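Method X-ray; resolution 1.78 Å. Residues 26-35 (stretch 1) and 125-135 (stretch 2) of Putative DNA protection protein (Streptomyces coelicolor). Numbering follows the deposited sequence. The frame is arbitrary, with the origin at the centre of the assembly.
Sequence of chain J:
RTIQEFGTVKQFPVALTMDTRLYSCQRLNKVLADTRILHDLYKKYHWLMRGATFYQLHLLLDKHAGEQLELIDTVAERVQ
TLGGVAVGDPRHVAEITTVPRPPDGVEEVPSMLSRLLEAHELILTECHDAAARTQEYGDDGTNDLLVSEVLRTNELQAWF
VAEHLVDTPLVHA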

# COMPACT_ATOMS: atom_id res chain seq x y z
N GLN J 26 -6.99 12.92 37.93
CA GLN J 26 -8.36 13.43 38.13
C GLN J 26 -8.78 14.31 36.98
O GLN J 26 -9.91 14.14 36.50
CB GLN J 26 -8.44 14.29 39.41
CG GLN J 26 -8.18 13.50 40.67
CD GLN J 26 -7.89 14.41 41.89
OE1 GLN J 26 -7.66 13.90 42.99
NE2 GLN J 26 -7.91 15.73 41.71
N ARG J 27 -7.93 15.24 36.51
CA ARG J 27 -8.34 16.10 35.41
C ARG J 27 -8.53 15.26 34.11
O ARG J 27 -9.50 15.47 33.35
CB ARG J 27 -7.37 17.26 35.13
CG ARG J 27 -7.10 18.18 36.31
CD ARG J 27 -8.35 18.75 36.96
NE ARG J 27 -9.23 19.41 36.02
CZ ARG J 27 -9.28 20.73 35.79
NH1 ARG J 27 -8.45 21.59 36.41
NH2 ARG J 27 -10.18 21.18 34.95
N LEU J 28 -7.60 14.32 33.89
CA LEU J 28 -7.67 13.51 32.64
C LEU J 28 -8.92 12.67 32.65
O LEU J 28 -9.54 12.50 31.57
CB LEU J 28 -6.41 12.65 32.45
CG LEU J 28 -5.17 13.44 32.03
CD1 LEU J 28 -3.87 12.66 32.17
CD2 LEU J 28 -5.30 14.06 30.63
N ASN J 29 -9.29 12.11 33.81
CA ASN J 29 -10.46 11.27 33.87
C ASN J 29 -11.75 12.02 33.59
O ASN J 29 -12.68 11.45 33.07
CB ASN J 29 -10.58 10.42 35.14
CG ASN J 29 -9.88 9.07 35.00
OD1 ASN J 29 -10.02 8.40 33.97
ND2 ASN J 29 -9.17 8.66 36.04
N LYS J 30 -11.81 13.28 33.97
CA LYS J 30 -13.01 14.06 33.64
C LYS J 30 -13.09 14.29 32.13
O LYS J 30 -14.17 14.12 31.52
CB LYS J 30 -13.03 15.41 34.42
CG LYS J 30 -14.25 16.29 34.10
CD LYS J 30 -15.57 15.54 34.25
CE LYS J 30 -16.73 16.53 34.31
NZ LYS J 30 -16.74 17.51 33.21
N VAL J 31 -11.98 14.67 31.53
CA VAL J 31 -11.92 14.86 30.08
C VAL J 31 -12.32 13.54 29.41
O VAL J 31 -13.04 13.53 28.41
CB VAL J 31 -10.53 15.31 29.61
CG1 VAL J 31 -10.42 15.27 28.08
CG2 VAL J 31 -10.28 16.75 30.12
N LEU J 32 -11.78 12.45 29.92
CA LEU J 32 -12.04 11.08 29.34
C LEU J 32 -13.53 10.75 29.42
O LEU J 32 -14.12 10.30 28.42
CB LEU J 32 -11.19 10.07 30.10
CG LEU J 32 -10.99 8.67 29.58
CD1 LEU J 32 -10.60 8.76 28.09
CD2 LEU J 32 -9.91 8.03 30.44
N ALA J 33 -14.15 10.98 30.59
CA ALA J 33 -15.61 10.74 30.76
C ALA J 33 -16.41 11.57 29.77
O ALA J 33 -17.31 11.06 29.10
CB ALA J 33 -16.05 11.00 32.22
N ASP J 34 -16.12 12.88 29.64
CA ASP J 34 -16.83 13.71 28.69
C ASP J 34 -16.61 13.28 27.21
O ASP J 34 -17.55 13.29 26.38
CB ASP J 34 -16.47 15.18 28.85
CG ASP J 34 -16.85 15.75 30.26
OD1 ASP J 34 -17.83 15.27 30.89
OD2 ASP J 34 -16.13 16.67 30.74
N THR J 35 -15.39 12.87 26.92
CA THR J 35 -15.03 12.46 25.58
C THR J 35 -15.68 11.10 25.26
O THR J 35 -16.10 10.88 24.12
CB THR J 35 -13.51 12.33 25.43
OG1 THR J 35 -12.89 13.61 25.64
CG2 THR J 35 -13.14 11.86 23.98
N THR J 125 -13.74 24.12 27.38
CA THR J 125 -13.63 24.94 28.62
C THR J 125 -12.80 24.21 29.70
O THR J 125 -11.86 24.76 30.28
CB THR J 125 -15.03 25.32 29.11
OG1 THR J 125 -15.66 26.09 28.07
CG2 THR J 125 -14.95 26.18 30.40
N GLU J 126 -13.11 22.93 29.90
CA GLU J 126 -12.38 22.06 30.82
C GLU J 126 -10.91 21.92 30.43
O GLU J 126 -10.04 21.93 31.28
CB GLU J 126 -12.98 20.66 30.82
CG GLU J 126 -14.21 20.54 31.69
CD GLU J 126 -13.97 19.95 33.06
OE1 GLU J 126 -12.78 19.73 33.51
OE2 GLU J 126 -15.02 19.70 33.71
N CYS J 127 -10.63 21.74 29.14
CA CYS J 127 -9.26 21.60 28.65
C CYS J 127 -8.38 22.79 28.89
O CYS J 127 -7.25 22.61 29.25
CB CYS J 127 -9.23 21.43 27.13
SG CYS J 127 -9.30 19.71 26.65
N HIS J 128 -8.86 23.99 28.60
CA HIS J 128 -8.00 25.19 28.87
C HIS J 128 -7.60 25.24 30.34
O HIS J 128 -6.42 25.47 30.67
CB HIS J 128 -8.75 26.47 28.50
CG HIS J 128 -8.82 26.73 27.01
ND1 HIS J 128 -7.73 27.06 26.27
CD2 HIS J 128 -9.89 26.69 26.14
CE1 HIS J 128 -8.10 27.28 24.99
NE2 HIS J 128 -9.42 27.06 24.90
N ASP J 129 -8.58 25.02 31.21
CA ASP J 129 -8.34 25.05 32.66
C ASP J 129 -7.38 23.93 33.09
O ASP J 129 -6.40 24.18 33.80
CB ASP J 129 -9.66 24.96 33.45
CG ASP J 129 -9.44 24.96 34.95
OD1 ASP J 129 -9.00 26.01 35.44
OD2 ASP J 129 -9.62 23.91 35.62
N ALA J 130 -7.66 22.68 32.67
CA ALA J 130 -6.79 21.55 33.04
C ALA J 130 -5.39 21.71 32.46
O ALA J 130 -4.42 21.37 33.12
CB ALA J 130 -7.39 20.19 32.61
N ALA J 131 -5.27 22.23 31.24
CA ALA J 131 -3.95 22.54 30.65
C ALA J 131 -3.12 23.51 31.50
O ALA J 131 -1.95 23.23 31.81
CB ALA J 131 -4.07 23.04 29.20
N ALA J 132 -3.75 24.61 31.90
CA ALA J 132 -3.05 25.59 32.76
C ALA J 132 -2.63 24.96 34.10
O ALA J 132 -1.49 25.15 34.55
CB ALA J 132 -3.94 26.80 33.00
N ARG J 133 -3.53 24.24 34.77
CA ARG J 133 -3.24 23.70 36.11
C ARG J 133 -2.25 22.58 36.10
O ARG J 133 -1.36 22.54 36.94
CB ARG J 133 -4.51 23.23 36.81
CG ARG J 133 -5.60 24.25 37.00
CD ARG J 133 -5.26 25.17 38.17
NE ARG J 133 -4.46 26.31 37.72
CZ ARG J 133 -4.90 27.31 36.93
NH1 ARG J 133 -6.15 27.31 36.48
NH2 ARG J 133 -4.10 28.30 36.58
N THR J 134 -2.36 21.64 35.15
CA THR J 134 -1.34 20.57 35.05
C THR J 134 0.03 21.14 34.69
O THR J 134 1.03 20.68 35.19
CB THR J 134 -1.75 19.43 34.05
OG1 THR J 134 -1.93 20.00 32.76
CG2 THR J 134 -3.03 18.81 34.50
N GLN J 135 0.06 22.18 33.86
CA GLN J 135 1.34 22.83 33.58
C GLN J 135 1.96 23.46 34.86
O GLN J 135 3.16 23.32 35.12
CB GLN J 135 1.17 23.91 32.50
CG GLN J 135 2.46 24.60 32.06
CD GLN J 135 3.46 23.60 31.47
OE1 GLN J 135 3.21 23.02 30.41
NE2 GLN J 135 4.54 23.32 32.21
O HOH W 1 -10.53 17.93 33.66

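Two helical segments, 26-35 and 125-135, pack nearly antiparallel, with their axes inclined at 163° and no closer than 10.5 Å. The contact buries 409 Å² in total and is dominated by charged side chains, chief among them Arg27. Arg27 CA lies 6.1 Å from Ala130 CA, the nearest such pair across the two stretches.

The Arg27 side chain points toward the second helix and, with chi1 to chi3 all in the m well, settles as a knob among Glu126, Asp129, Ala130 and Arg133. The methyl of Ala130 lies over one face of the guanidinium, with Arg27 CZ 3.7 Å from Ala130 CB, while the carboxylates approach at the edge, where the N-H groups point. Asp129 OD2 takes hydrogen bonds from both terminal nitrogens, at 2.7 Å from Arg27 NH1 and 2.9 Å from Arg27 NH2, so one carboxylate oxygen bridges the two ends of the fork. Arg27 NH2 also donates to Glu126 OE1, but this bond is weak at 3.3 Å despite a favourable angle of 160°. A water completes the set: it accepts from Arg27 NE at 3.1 Å and donates to the backbone Arg27 O at 2.7 Å and to Glu126 OE1 at 2.9 Å. All three guanidinium nitrogens are thus engaged, NH1 having a further partner elsewhere in the structure, and the water reinforces the link to Glu126 that the direct bond makes only weakly.

The two oxygens of Glu126 serve different cations. OE1 faces Arg27 and the water, whereas Glu126 OE2 receives a hydrogen bond of 2.8 Å from Lys30 NZ, one turn further along the first helix. The same ammonium donates within its own helix, with Lys30 NZ 2.7 Å from Asp34 OD2. Lys30 therefore lies between two carboxylates whose nearest oxygens, Asp34 OD2 and Glu126 OE2, are only 4.4 Å apart, and its positive charge offsets the repulsion expected between them.

On the second helix, Asp129 is likewise shared. Its CA-to-CB bond points sideways, but the carboxylate reaches back to Arg27 through OD2, leaving Asp129 OD1 to accept a weak hydrogen bond from Arg133 NH1 at 3.3 Å. Arg133 itself starts toward the first helix and then leads away; its contact with Arg27 is through the aliphatic part, Arg133 CG lying 3.9 Å from Arg27 NH1. Thr134 closes this end of the contact with its methyl, Thr134 CG2 being 4.5 Å from Arg27 CG, while its hydroxyl is satisfied locally, Thr134 OG1 donating to Ala130 O at 2.9 Å.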